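Local coordinates for protein TRAP dicarboxylate transporter-DctP subunit (Desulfovibrio salexigens, PDB 4N6D) that probably binds a small organic acid in the periplasm and delivers it to a TRAP-type membrane transporter, at residues A[91-95]-A[96-100]; A[105-108]-A[109-112]; A[152-155]-A[156-160]; A[206-209]-A[210-214]. One frame throughout, in Å; residues are numbered along the deposited sequence.

In the fold
Along the chain the four contacts come in numerical order, each a local turn or bend closed by neighbouring residues. Contact 1 leaves the end of strand 90-94 in the five-stranded sheet, whose order, 2-1-3-5-4, matches one lobe of a type II periplasmic binding protein. Contact 2 follows in the connection to helix 117-131, its centre about 12 Å from that of contact 1, and Glu109 packs on Ala96. Contacts 3 and 4 belong to a four-stranded sheet, at the ends of adjacent antiparallel strands 151-154 and 205-208; their centres are about 13 Å apart, and Met153 of contact 3 packs on Ser208, Ser209 and Leu213. Centres of contacts 1 and 3 stand about 30 Å apart, consistent with a two-lobed protein.

Contact 1 of 4, residues A[91-95]-A[96-100]. With EDO (1,2-ethanediol), chain E.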
ATOM      1  N   GLY A  91      15.468   5.711   1.534  1.00  6.48           N
ATOM      2  CA  GLY A  91      14.682   5.452   0.339  1.00  6.68           C
ATOM      3  C   GLY A  91      13.366   4.763   0.657  1.00  6.46           C
ATOM      4  O   GLY A  91      13.201   4.188   1.738  1.00  6.83           O
ATOM      5  N   CYS A  92      12.446   4.847  -0.302  1.00  6.82           N
ATOM      6  CA  CYS A  92      11.093   4.271  -0.220  1.00  5.88           C
ATOM      7  C   CYS A  92      10.962   3.065  -1.137  1.00  8.02           C
ATOM      8  O   CYS A  92      11.184   3.155  -2.364  1.00  9.13           O
ATOM      9  CB  CYS A  92      10.072   5.314  -0.626  1.00 10.67           C
ATOM     10  SG  CYS A  92       8.348   4.716  -0.506  1.00  9.72           S
ATOM     11  N   VAL A  93      10.590   1.939  -0.540  1.00  7.63           N
ATOM     12  CA  VAL A  93      10.465   0.688  -1.267  1.00  6.55           C
ATOM     13  C   VAL A  93       9.020   0.199  -1.295  1.00  7.78           C
ATOM     14  O   VAL A  93       8.387   0.074  -0.257  1.00  8.84           O
ATOM     15  CB  VAL A  93      11.353  -0.391  -0.652  1.00  8.49           C
ATOM     16  CG1 VAL A  93      11.185  -1.718  -1.391  1.00 10.49           C
ATOM     17  CG2 VAL A  93      12.828   0.053  -0.650  1.00 12.66           C
ATOM     18  N   SER A  94       8.517  -0.096  -2.490  1.00  8.91           N
ATOM     19  CA  SER A  94       7.244  -0.789  -2.659  1.00  8.10           C
ATOM     20  C   SER A  94       7.550  -2.278  -2.682  1.00  6.77           C
ATOM     21  O   SER A  94       8.124  -2.778  -3.636  1.00  8.28           O
ATOM     22  CB  SER A  94       6.576  -0.366  -3.967  1.00 10.13           C
ATOM     23  OG  SER A  94       5.353  -1.068  -4.164  1.00 11.27           O
ATOM     24  N   LEU A  95       7.186  -2.997  -1.626  1.00  8.72           N
ATOM     25  CA  LEU A  95       7.667  -4.368  -1.489  1.00  9.14           C
ATOM     26  C   LEU A  95       7.235  -5.283  -2.636  1.00  9.84           C
ATOM     27  O   LEU A  95       7.975  -6.183  -3.015  1.00  8.39           O
ATOM     28  CB  LEU A  95       7.231  -4.986  -0.156  1.00  7.93           C
ATOM     29  CG  LEU A  95       7.476  -4.161   1.108  1.00  6.19           C
ATOM     30  CD1 LEU A  95       7.083  -5.008   2.342  1.00 10.44           C
ATOM     31  CD2 LEU A  95       8.930  -3.703   1.241  1.00  7.77           C
ATOM     32  N   ALA A  96       6.031  -5.065  -3.144  1.00  7.71           N
ATOM     33  CA  ALA A  96       5.457  -5.905  -4.185  1.00  8.75           C
ATOM     34  C   ALA A  96       6.277  -5.905  -5.466  1.00  8.61           C
ATOM     35  O   ALA A  96       6.159  -6.827  -6.269  1.00 11.13           O
ATOM     36  CB  ALA A  96       4.015  -5.465  -4.499  1.00 11.13           C
ATOM     37  N   TYR A  97       7.082  -4.859  -5.683  1.00  9.36           N
ATOM     38  CA  TYR A  97       7.902  -4.763  -6.886  1.00 11.45           C
ATOM     39  C   TYR A  97       9.134  -5.669  -6.842  1.00  9.95           C
ATOM     40  O   TYR A  97       9.837  -5.813  -7.848  1.00 11.70           O
ATOM     41  CB  TYR A  97       8.342  -3.305  -7.106  1.00 10.54           C
ATOM     42  CG  TYR A  97       9.043  -3.041  -8.432  1.00 12.76           C
ATOM     43  CD1 TYR A  97       8.422  -3.345  -9.633  1.00 21.38           C
ATOM     44  CD2 TYR A  97      10.315  -2.500  -8.478  1.00  9.96           C
ATOM     45  CE1 TYR A  97       9.052  -3.120 -10.840  1.00 19.03           C
ATOM     46  CE2 TYR A  97      10.952  -2.259  -9.696  1.00 15.08           C
ATOM     47  CZ  TYR A  97      10.308  -2.571 -10.869  1.00 20.46           C
ATOM     48  OH  TYR A  97      10.925  -2.355 -12.095  1.00 23.67           O
ATOM     49  N   HIS A  98       9.395  -6.294  -5.686  1.00  7.12           N
ATOM     50  CA  HIS A  98      10.593  -7.111  -5.481  1.00  8.25           C
ATOM     51  C   HIS A  98      10.245  -8.492  -4.950  1.00  9.81           C
ATOM     52  O   HIS A  98      10.581  -8.827  -3.836  1.00  8.21           O
ATOM     53  CB  HIS A  98      11.514  -6.429  -4.472  1.00  7.35           C
ATOM     54  CG  HIS A  98      11.759  -4.995  -4.783  1.00  6.91           C
ATOM     55  ND1 HIS A  98      12.693  -4.580  -5.715  1.00 11.69           N
ATOM     56  CD2 HIS A  98      11.149  -3.874  -4.340  1.00  9.78           C
ATOM     57  CE1 HIS A  98      12.662  -3.264  -5.801  1.00 12.36           C
ATOM     58  NE2 HIS A  98      11.730  -2.810  -4.981  1.00 14.37           N
ATOM     59  N   PRO A  99       9.557  -9.303  -5.756  1.00  7.91           N
ATOM     60  CA  PRO A  99       9.191 -10.648  -5.286  1.00  8.05           C
ATOM     61  C   PRO A  99      10.381 -11.491  -4.899  1.00 11.36           C
ATOM     62  O   PRO A  99      11.364 -11.576  -5.644  1.00 12.21           O
ATOM     63  CB  PRO A  99       8.463 -11.283  -6.474  1.00 15.16           C
ATOM     64  CG  PRO A  99       8.560 -10.334  -7.595  1.00 15.26           C
ATOM     65  CD  PRO A  99       9.244  -9.083  -7.177  1.00 10.46           C
ATOM     66  N   GLY A 100      10.279 -12.093  -3.722  1.00  8.93           N
ATOM     67  CA  GLY A 100      11.327 -12.941  -3.199  1.00 10.94           C
ATOM     68  C   GLY A 100      12.234 -12.225  -2.219  1.00 14.12           C
ATOM     69  O   GLY A 100      12.914 -12.874  -1.438  1.00 14.47           O
TER
HETATM   70  C1  EDO E 404      10.644   0.547  -5.670  1.00 21.55           C
HETATM   71  O1  EDO E 404      10.116  -0.461  -4.810  1.00 15.66           O
HETATM   72  C2  EDO E 404      11.897   1.034  -4.974  1.00 18.59           C
HETATM   73  O2  EDO E 404      12.633  -0.139  -4.584  1.00 21.99           O
HETATM   74  O   HOH W   1       4.071  -2.957  -2.445  1.00  7.55           O
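Two successive i+3 backbone bonds turn the chain as strand 90-94 ends: Tyr97 N donates to Ser94 O at 3.1 Å, and His98 N to Leu95 O at 3.0 Å, with N-H...O angles of 155° and 160°. This is 3-10 geometry, and in both bonds the donor stands above the carbonyl plane. The 3-10 turn carries the His98 imidazole back beside the strand it has just left. With CG next to its own backbone N and anti to the carbonyl carbon (chi1 -49°), the ring lies across Val93, the two side chains crossing at about a right angle, and Val93 CG1 is 3.7 Å from His98 CD2. The same CD2 approaches Ser94 O at 3.3 Å, while Tyr97 CB lies over one face of the ring, offset toward its rim. Strand 90-94 is the central strand of a five-stranded sheet with the 2-1-3-5-4 order of type II periplasmic binding proteins; strand 234-240 runs antiparallel beside it, Val93 pairing with Ala236, and helix 79-85 supplies Leu80 against both Val93 and His98. A molecule of 1,2-ethanediol, probably from the crystallisation liquor, bridges turn and strand. Its O1 accepts from Ser94 N at 2.8 Å and is also hydrogen-bonded to His98 NE2 at 2.9 Å; NE2 meets the second hydroxyl, O2, at 2.8 Å as well, so one ring nitrogen is engaged by both ends of the diol. Elsewhere on the turn, a water connects Ser94 OG with Ala96 N, accepting from that amide at 3.0 Å.

Contact 2 of 4, residues A[105-108]-A[109-112]; sequences SSVF and ELPL
The carbonyls of Ser106 and Val107 accept from Glu109 and Leu110 and so continue a 3-10 turn that runs from Ser105, within the connection from strand 90-94 to helix 117-131. Glu109 N donates to Ser106 O at 2.9 Å and Leu110 N to Val107 O at 3.1 Å, both with an N-H...O angle of 163°. The tightly packed side gathers round Val107. Its side chain crosses those of both leucines at about a right angle, and its CG2, anti to the backbone N, reaches Leu110 CD1 at 4.0 Å and Leu112 CD1 at 3.9 Å. Trp311 of helix 294-317, Leu127 of helix 117-131 and Leu326 of helix 322-337 also pack on Val107, so the turn lies among three helices. The looser side belongs to Glu109, which is partly exposed. Its chain, extended beyond CG, runs back alongside Ser106, where OE2 rests 3.3 Å from Ser106 CB without a polar bond to that residue, whose hydroxyl is instead hydrogen-bonded to Phe102 O and Trp311 NE1. One water holds the other carboxylate oxygen to the turn, donating to Glu109 OE1 at 2.9 Å and to Ser106 O at 3.0 Å.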
ATOM      1  N   SER A 105       7.317  -9.791   5.021  1.00  6.27           N
ATOM      2  CA  SER A 105       6.479  -8.597   4.930  1.00  7.77           C
ATOM      3  C   SER A 105       5.559  -8.602   3.726  1.00  7.78           C
ATOM      4  O   SER A 105       4.528  -7.927   3.738  1.00  8.52           O
ATOM      5  CB  SER A 105       7.318  -7.318   4.932  1.00  8.10           C
ATOM      6  OG  SER A 105       8.119  -7.240   6.120  1.00 12.30           O
ATOM      7  N   SER A 106       5.928  -9.346   2.685  1.00  7.30           N
ATOM      8  CA  SER A 106       5.076  -9.505   1.502  1.00  7.07           C
ATOM      9  C   SER A 106       3.692 -10.109   1.815  1.00  8.11           C
ATOM     10  O   SER A 106       2.804 -10.116   0.968  1.00  9.27           O
ATOM     11  CB  SER A 106       5.786 -10.345   0.447  1.00  9.13           C
ATOM     12  OG  SER A 106       6.080 -11.644   0.918  1.00  8.77           O
ATOM     13  N   VAL A 107       3.519 -10.631   3.027  1.00  6.96           N
ATOM     14  CA  VAL A 107       2.210 -11.156   3.416  1.00  7.23           C
ATOM     15  C   VAL A 107       1.180 -10.059   3.225  1.00  7.85           C
ATOM     16  O   VAL A 107      -0.002 -10.324   2.877  1.00  8.82           O
ATOM     17  CB  VAL A 107       2.213 -11.679   4.874  1.00  7.47           C
ATOM     18  CG1 VAL A 107       2.370 -10.545   5.865  1.00  6.24           C
ATOM     19  CG2 VAL A 107       0.949 -12.481   5.157  1.00 10.24           C
ATOM     20  N   PHE A 108       1.606  -8.805   3.398  1.00  7.97           N
ATOM     21  CA  PHE A 108       0.665  -7.686   3.294  1.00  8.59           C
ATOM     22  C   PHE A 108       0.253  -7.334   1.870  1.00  7.57           C
ATOM     23  O   PHE A 108      -0.547  -6.409   1.673  1.00  9.74           O
ATOM     24  CB  PHE A 108       1.165  -6.436   4.018  1.00  8.71           C
ATOM     25  CG  PHE A 108       0.747  -6.394   5.443  1.00  6.42           C
ATOM     26  CD1 PHE A 108      -0.458  -5.820   5.787  1.00 13.88           C
ATOM     27  CD2 PHE A 108       1.509  -6.992   6.425  1.00  7.65           C
ATOM     28  CE1 PHE A 108      -0.887  -5.802   7.095  1.00 13.45           C
ATOM     29  CE2 PHE A 108       1.063  -6.966   7.764  1.00  9.07           C
ATOM     30  CZ  PHE A 108      -0.146  -6.386   8.064  1.00 12.58           C
ATOM     31  N   GLU A 109       0.765  -8.065   0.882  1.00  6.65           N
ATOM     32  CA  GLU A 109       0.290  -7.946  -0.511  1.00  6.37           C
ATOM     33  C   GLU A 109      -0.969  -8.785  -0.791  1.00  8.38           C
ATOM     34  O   GLU A 109      -1.632  -8.583  -1.777  1.00  9.28           O
ATOM     35  CB  GLU A 109       1.394  -8.375  -1.475  1.00  9.17           C
ATOM     36  CG  GLU A 109       2.657  -7.562  -1.324  1.00  9.49           C
ATOM     37  CD  GLU A 109       3.892  -8.260  -1.869  1.00 14.35           C
ATOM     38  OE1 GLU A 109       3.749  -9.218  -2.651  1.00 16.00           O
ATOM     39  OE2 GLU A 109       5.007  -7.843  -1.501  1.00 11.88           O
ATOM     40  N   LEU A 110      -1.280  -9.712   0.102  1.00  6.98           N
ATOM     41  CA  LEU A 110      -2.318 -10.692  -0.126  1.00  7.93           C
ATOM     42  C   LEU A 110      -3.686 -10.113   0.232  1.00  8.14           C
ATOM     43  O   LEU A 110      -3.785  -9.161   0.992  1.00  7.30           O
ATOM     44  CB  LEU A 110      -2.083 -11.913   0.782  1.00  7.26           C
ATOM     45  CG  LEU A 110      -0.788 -12.653   0.508  1.00 10.68           C
ATOM     46  CD1 LEU A 110      -0.528 -13.702   1.600  1.00  7.71           C
ATOM     47  CD2 LEU A 110      -0.816 -13.279  -0.876  1.00 11.53           C
ATOM     48  N   PRO A 111      -4.741 -10.728  -0.289  1.00  8.60           N
ATOM     49  CA  PRO A 111      -6.103 -10.355   0.119  1.00  9.56           C
ATOM     50  C   PRO A 111      -6.400 -10.869   1.519  1.00 11.36           C
ATOM     51  O   PRO A 111      -6.742 -12.045   1.682  1.00 14.14           O
ATOM     52  CB  PRO A 111      -6.981 -11.029  -0.929  1.00 13.19           C
ATOM     53  CG  PRO A 111      -6.145 -12.177  -1.446  1.00 18.24           C
ATOM     54  CD  PRO A 111      -4.723 -11.715  -1.381  1.00 12.03           C
ATOM     55  N   LEU A 112      -6.286  -9.991   2.509  1.00  7.29           N
ATOM     56  CA  LEU A 112      -6.358 -10.386   3.901  1.00  8.03           C
ATOM     57  C   LEU A 112      -7.447  -9.647   4.646  1.00 10.54           C
ATOM     58  O   LEU A 112      -7.525  -9.738   5.860  1.00 10.60           O
ATOM     59  CB  LEU A 112      -5.015 -10.191   4.597  1.00 12.91           C
ATOM     60  CG  LEU A 112      -3.885 -11.092   4.070  1.00 12.51           C
ATOM     61  CD1 LEU A 112      -2.646 -10.907   4.887  1.00 17.57           C
ATOM     62  CD2 LEU A 112      -4.274 -12.566   4.067  1.00 14.74           C
TER
HETATM   63  O   HOH W   2       2.760 -11.708  -1.586  1.00 18.33           O
HETATM   64  O   HOH W   3      -3.219  -6.672   1.438  1.00 10.65           O

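Contact 3 of 4, residues A[152-155]-A[156-160]; sequences IMTK and VPVRN
Thr154 meets Val156 and Val158 where strand 151-154 gives way to the loop leading to strand 168-170, and its side chain spans the bend. From CB outward, the first neighbour is Val156 O, 3.3 Å from Thr154 CB. The two branches then part. The methyl CG2 lies beside Thr154's own backbone N, anti to its carbonyl carbon, and packs on Val158 CG2 at 3.9 Å, the two side chains crossing at about a right angle. The hydroxyl OG1 sits between the backbone N and the carbonyl carbon (chi1 54°), which brings it over the loop: Thr154 OG1 donates to Val156 O at 2.7 Å, from above the carbonyl plane, with a C=O...OG1 angle of 141°. A water completes the bridge, donating to Thr154 OG1 at 2.8 Å while accepting from Val158 N at 2.8 Å. Strands 205-208 and 224-226 flank this strand in the four-stranded sheet, and Thr154 pairs through its backbone with Tyr224. Beyond the bend, Val158 O accepts from Thr226 OG1. Thr154 is buried, and its polar tip is served mainly by the bend, with a weak further bond to Tyr224 O of the next strand: one hydrogen bond donated to a carbonyl, one accepted from water, and that water satisfying the Val158 amide, which implies a bend held by side chain and solvent without a direct backbone bond across it.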
ATOM      1  N   ILE A 152     -12.795  -2.017  -7.356  1.00  8.99           N
ATOM      2  CA  ILE A 152     -13.137  -2.133  -8.766  1.00  9.60           C
ATOM      3  C   ILE A 152     -13.983  -0.939  -9.164  1.00 15.24           C
ATOM      4  O   ILE A 152     -15.063  -0.735  -8.618  1.00 15.37           O
ATOM      5  CB  ILE A 152     -13.892  -3.445  -9.019  1.00 12.49           C
ATOM      6  CG1 ILE A 152     -12.985  -4.621  -8.665  1.00 16.36           C
ATOM      7  CG2 ILE A 152     -14.335  -3.554 -10.486  1.00 15.18           C
ATOM      8  CD1 ILE A 152     -13.645  -5.984  -8.735  1.00 21.54           C
ATOM      9  N   MET A 153     -13.474  -0.152 -10.113  1.00 10.62           N
ATOM     10  CA  MET A 153     -14.118   1.063 -10.568  1.00 10.84           C
ATOM     11  C   MET A 153     -14.448   0.886 -12.045  1.00 11.92           C
ATOM     12  O   MET A 153     -13.555   0.628 -12.865  1.00 12.55           O
ATOM     13  CB  MET A 153     -13.173   2.236 -10.384  1.00 12.15           C
ATOM     14  CG  MET A 153     -12.859   2.544  -8.920  1.00 11.36           C
ATOM     15  SD  MET A 153     -11.392   3.572  -8.747  1.00 13.89           S
ATOM     16  CE  MET A 153     -10.129   2.307  -8.867  1.00 15.90           C
ATOM     17  N   THR A 154     -15.721   1.030 -12.394  1.00 11.92           N
ATOM     18  CA  THR A 154     -16.191   0.604 -13.709  1.00 12.69           C
ATOM     19  C   THR A 154     -17.212   1.535 -14.365  1.00 15.35           C
ATOM     20  O   THR A 154     -17.842   2.362 -13.704  1.00 13.11           O
ATOM     21  CB  THR A 154     -16.860  -0.791 -13.621  1.00 14.91           C
ATOM     22  OG1 THR A 154     -17.884  -0.766 -12.619  1.00 16.12           O
ATOM     23  CG2 THR A 154     -15.843  -1.879 -13.293  1.00 14.94           C
ATOM     24  N   LYS A 155     -17.352   1.386 -15.679  1.00 14.21           N
ATOM     25  CA  LYS A 155     -18.303   2.164 -16.472  1.00 15.01           C
ATOM     26  C   LYS A 155     -19.729   1.745 -16.220  1.00 14.93           C
ATOM     27  O   LYS A 155     -20.634   2.572 -16.237  1.00 16.60           O
ATOM     28  CB  LYS A 155     -18.003   2.004 -17.968  1.00 22.35           C
ATOM     29  CG  LYS A 155     -16.635   2.497 -18.372  1.00 21.19           C
ATOM     30  CD  LYS A 155     -16.381   2.342 -19.870  1.00 23.98           C
ATOM     31  CE  LYS A 155     -17.443   3.011 -20.693  1.00 24.50           C
ATOM     32  NZ  LYS A 155     -17.150   2.795 -22.147  1.00 27.04           N
ATOM     33  N   VAL A 156     -19.917   0.447 -16.042  1.00 14.62           N
ATOM     34  CA  VAL A 156     -21.219  -0.152 -15.796  1.00 16.43           C
ATOM     35  C   VAL A 156     -21.166  -0.828 -14.417  1.00 16.80           C
ATOM     36  O   VAL A 156     -20.129  -1.350 -14.006  1.00 17.11           O
ATOM     37  CB  VAL A 156     -21.558  -1.178 -16.907  1.00 22.68           C
ATOM     38  CG1 VAL A 156     -22.760  -2.044 -16.542  1.00 31.13           C
ATOM     39  CG2 VAL A 156     -21.784  -0.474 -18.225  1.00 21.63           C
ATOM     40  N   PRO A 157     -22.274  -0.801 -13.674  1.00 15.34           N
ATOM     41  CA  PRO A 157     -22.182  -1.303 -12.292  1.00 14.29           C
ATOM     42  C   PRO A 157     -21.798  -2.780 -12.189  1.00 17.42           C
ATOM     43  O   PRO A 157     -22.331  -3.608 -12.928  1.00 16.16           O
ATOM     44  CB  PRO A 157     -23.607  -1.136 -11.745  1.00 17.48           C
ATOM     45  CG  PRO A 157     -24.326  -0.275 -12.712  1.00 18.44           C
ATOM     46  CD  PRO A 157     -23.618  -0.308 -14.008  1.00 18.18           C
ATOM     47  N   VAL A 158     -20.868  -3.084 -11.296  1.00 14.99           N
ATOM     48  CA  VAL A 158     -20.585  -4.463 -10.904  1.00 11.35           C
ATOM     49  C   VAL A 158     -21.267  -4.676  -9.555  1.00 10.87           C
ATOM     50  O   VAL A 158     -20.759  -4.238  -8.522  1.00 14.95           O
ATOM     51  CB  VAL A 158     -19.078  -4.742 -10.832  1.00 12.47           C
ATOM     52  CG1 VAL A 158     -18.819  -6.106 -10.264  1.00 14.15           C
ATOM     53  CG2 VAL A 158     -18.470  -4.620 -12.222  1.00 15.07           C
ATOM     54  N   ARG A 159     -22.424  -5.326  -9.568  1.00 13.78           N
ATOM     55  CA  ARG A 159     -23.184  -5.535  -8.338  1.00 13.51           C
ATOM     56  C   ARG A 159     -23.047  -6.949  -7.807  1.00 16.57           C
ATOM     57  O   ARG A 159     -23.357  -7.216  -6.641  1.00 15.16           O
ATOM     58  CB  ARG A 159     -24.648  -5.203  -8.577  1.00 13.34           C
ATOM     59  CG  ARG A 159     -24.841  -3.810  -9.141  1.00 16.13           C
ATOM     60  CD  ARG A 159     -26.284  -3.399  -9.112  1.00 17.47           C
ATOM     61  NE  ARG A 159     -26.430  -2.073  -9.713  1.00 18.69           N
ATOM     62  CZ  ARG A 159     -26.210  -0.929  -9.070  1.00 15.14           C
ATOM     63  NH1 ARG A 159     -26.372   0.214  -9.713  1.00 15.09           N
ATOM     64  NH2 ARG A 159     -25.855  -0.921  -7.802  1.00 13.82           N
ATOM     65  N   ASN A 160     -22.557  -7.852  -8.648  1.00 16.72           N
ATOM     66  CA  ASN A 160     -22.344  -9.234  -8.234  1.00 13.90           C
ATOM     67  C   ASN A 160     -21.270  -9.893  -9.081  1.00 19.95           C
ATOM     68  O   ASN A 160     -20.708  -9.284 -10.002  1.00 15.37           O
ATOM     69  CB  ASN A 160     -23.650 -10.018  -8.344  1.00 16.67           C
ATOM     70  CG  ASN A 160     -24.240  -9.961  -9.739  1.00 25.98           C
ATOM     71  OD1 ASN A 160     -23.524 -10.125 -10.729  1.00 15.58           O
ATOM     72  ND2 ASN A 160     -25.541  -9.702  -9.827  1.00 26.75           N
TER
HETATM   73  O   HOH W   4     -19.223  -1.104 -10.172  1.00 12.65           O

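Contact 4 of 4, residues A[206-209]-A[210-214]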
ATOM      1  N   LEU A 206     -11.148  -0.281 -13.934  1.00 13.24           N
ATOM      2  CA  LEU A 206      -9.819  -0.551 -13.421  1.00 16.18           C
ATOM      3  C   LEU A 206      -9.854  -1.005 -11.976  1.00 14.23           C
ATOM      4  O   LEU A 206     -10.834  -0.797 -11.266  1.00 13.09           O
ATOM      5  CB  LEU A 206      -8.889   0.652 -13.605  1.00 23.46           C
ATOM      6  CG  LEU A 206      -9.080   1.903 -12.751  1.00 23.36           C
ATOM      7  CD1 LEU A 206      -7.872   2.801 -12.919  1.00 27.67           C
ATOM      8  CD2 LEU A 206     -10.318   2.660 -13.126  1.00 24.88           C
ATOM      9  N   PHE A 207      -8.770  -1.654 -11.571  1.00 12.90           N
ATOM     10  CA  PHE A 207      -8.642  -2.231 -10.241  1.00 15.48           C
ATOM     11  C   PHE A 207      -7.511  -1.470  -9.578  1.00 12.90           C
ATOM     12  O   PHE A 207      -6.318  -1.645  -9.922  1.00 13.50           O
ATOM     13  CB  PHE A 207      -8.292  -3.704 -10.378  1.00 12.57           C
ATOM     14  CG  PHE A 207      -8.808  -4.589  -9.263  1.00  9.87           C
ATOM     15  CD1 PHE A 207      -9.157  -4.086  -8.018  1.00 10.93           C
ATOM     16  CD2 PHE A 207      -8.893  -5.954  -9.478  1.00 10.03           C
ATOM     17  CE1 PHE A 207      -9.622  -4.961  -6.999  1.00 12.35           C
ATOM     18  CE2 PHE A 207      -9.345  -6.819  -8.487  1.00 13.24           C
ATOM     19  CZ  PHE A 207      -9.713  -6.317  -7.246  1.00 12.61           C
ATOM     20  N   SER A 208      -7.876  -0.571  -8.672  1.00 12.91           N
ATOM     21  CA  SER A 208      -6.904   0.295  -8.029  1.00 14.18           C
ATOM     22  C   SER A 208      -7.524   0.912  -6.774  1.00 10.32           C
ATOM     23  O   SER A 208      -8.660   0.639  -6.421  1.00 11.05           O
ATOM     24  CB  SER A 208      -6.484   1.399  -9.002  1.00 17.34           C
ATOM     25  OG  SER A 208      -5.301   2.042  -8.565  1.00 28.54           O
ATOM     26  N   SER A 209      -6.780   1.753  -6.078  1.00 12.01           N
ATOM     27  CA  SER A 209      -7.387   2.437  -4.956  1.00 14.99           C
ATOM     28  C   SER A 209      -8.234   3.616  -5.449  1.00 16.08           C
ATOM     29  O   SER A 209      -8.024   4.152  -6.539  1.00 14.04           O
ATOM     30  CB  SER A 209      -6.365   2.865  -3.901  1.00 24.40           C
ATOM     31  OG  SER A 209      -5.341   3.630  -4.456  1.00 24.06           O
ATOM     32  N   PHE A 210      -9.204   3.997  -4.637  1.00 12.33           N
ATOM     33  CA  PHE A 210     -10.203   4.997  -5.013  1.00  9.10           C
ATOM     34  C   PHE A 210      -9.642   6.394  -5.247  1.00 10.90           C
ATOM     35  O   PHE A 210     -10.322   7.221  -5.858  1.00 12.90           O
ATOM     36  CB  PHE A 210     -11.301   5.102  -3.940  1.00  9.74           C
ATOM     37  CG  PHE A 210     -12.311   3.967  -3.934  1.00 10.10           C
ATOM     38  CD1 PHE A 210     -12.687   3.318  -5.097  1.00 12.87           C
ATOM     39  CD2 PHE A 210     -12.902   3.575  -2.747  1.00 15.08           C
ATOM     40  CE1 PHE A 210     -13.637   2.287  -5.076  1.00 10.06           C
ATOM     41  CE2 PHE A 210     -13.844   2.560  -2.711  1.00 13.38           C
ATOM     42  CZ  PHE A 210     -14.227   1.916  -3.874  1.00 11.25           C
ATOM     43  N   GLU A 211      -8.423   6.700  -4.795  1.00 10.22           N
ATOM     44  CA  GLU A 211      -7.957   8.071  -4.997  1.00 12.68           C
ATOM     45  C   GLU A 211      -7.858   8.439  -6.484  1.00 13.43           C
ATOM     46  O   GLU A 211      -7.866   9.619  -6.831  1.00 13.67           O
ATOM     47  CB  GLU A 211      -6.629   8.369  -4.281  1.00 15.83           C
ATOM     48  CG  GLU A 211      -5.416   8.028  -5.046  1.00 24.75           C
ATOM     49  CD  GLU A 211      -5.052   6.614  -4.864  1.00 36.46           C
ATOM     50  OE1 GLU A 211      -5.871   5.895  -4.238  1.00 32.25           O
ATOM     51  OE2 GLU A 211      -3.948   6.238  -5.317  1.00 42.90           O
ATOM     52  N   VAL A 212      -7.751   7.443  -7.359  1.00 15.82           N
ATOM     53  CA  VAL A 212      -7.579   7.734  -8.786  1.00 12.21           C
ATOM     54  C   VAL A 212      -8.848   8.355  -9.386  1.00 12.23           C
ATOM     55  O   VAL A 212      -8.818   8.956 -10.457  1.00 13.05           O
ATOM     56  CB  VAL A 212      -7.179   6.472  -9.595  1.00 17.55           C
ATOM     57  CG1 VAL A 212      -5.869   5.892  -9.076  1.00 24.04           C
ATOM     58  CG2 VAL A 212      -8.272   5.429  -9.544  1.00 15.11           C
ATOM     59  N   LEU A 213      -9.968   8.193  -8.695  1.00 11.65           N
ATOM     60  CA  LEU A 213     -11.230   8.740  -9.183  1.00 11.97           C
ATOM     61  C   LEU A 213     -11.162  10.252  -9.353  1.00 12.58           C
ATOM     62  O   LEU A 213     -11.700  10.800 -10.326  1.00 13.76           O
ATOM     63  CB  LEU A 213     -12.383   8.335  -8.249  1.00 11.26           C
ATOM     64  CG  LEU A 213     -12.756   6.855  -8.416  1.00 10.92           C
ATOM     65  CD1 LEU A 213     -13.643   6.388  -7.277  1.00 11.38           C
ATOM     66  CD2 LEU A 213     -13.415   6.583  -9.801  1.00 11.56           C
ATOM     67  N   LYS A 214     -10.490  10.917  -8.412  1.00 14.63           N
ATOM     68  CA  LYS A 214     -10.217  12.345  -8.491  1.00 13.27           C
ATOM     69  C   LYS A 214      -8.833  12.626  -9.075  1.00 14.65           C
ATOM     70  O   LYS A 214      -8.705  13.428  -9.983  1.00 15.90           O
ATOM     71  CB  LYS A 214     -10.289  13.005  -7.115  1.00 15.50           C
ATOM     72  CG  LYS A 214      -9.999  14.494  -7.154  1.00 15.16           C
ATOM     73  CD  LYS A 214     -10.106  15.150  -5.786  1.00 16.46           C
ATOM     74  CE  LYS A 214      -9.768  16.642  -5.879  1.00 26.15           C
ATOM     75  NZ  LYS A 214      -9.816  17.284  -4.538  1.00 35.66           N
TER
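Ser209 O takes one weak hydrogen bond, from Val212 N at 3.4 Å and nearly straight (N-H...O 173°), and is otherwise flanked by carbon atoms: Val212 CG2 touches it at 3.3 Å, and Met153 CE of the adjoining strand packs against it. The bond closes a type I beta turn from Ser209 to Val212. Val212 points back toward the strand, and its two methyls divide the work. CG2, set between the backbone N and the carbonyl carbon, also reaches Leu206 CD1 at 4.3 Å, a loose apolar contact, whereas CG1 (chi1 -60°) lies anti to the carbonyl carbon and comes within 3.9 Å of Ser208 OG. Strand 205-208 is an outermost strand of the four-stranded sheet, antiparallel to strand 151-154, and the turn carries the chain from it into the short helix 212-215. One residue further along, Leu213 N donates to Phe210 O at 3.0 Å. The long helix 249-285 lies alongside: Ser277 OG is hydrogen-bonded to both Phe210 O and Lys214 N, while Met270 and His273 pack on Glu211. The Glu211 chain bends about its CB-CG bond (chi2 -85°), curling its carboxylate back over the turn toward Ser209. There the modelled separation of Ser209 OG from Glu211 OE1, 2.3 Å, is too short to be taken at face value, so the positions of the two oxygens, and any bond inferred from them, are doubtful.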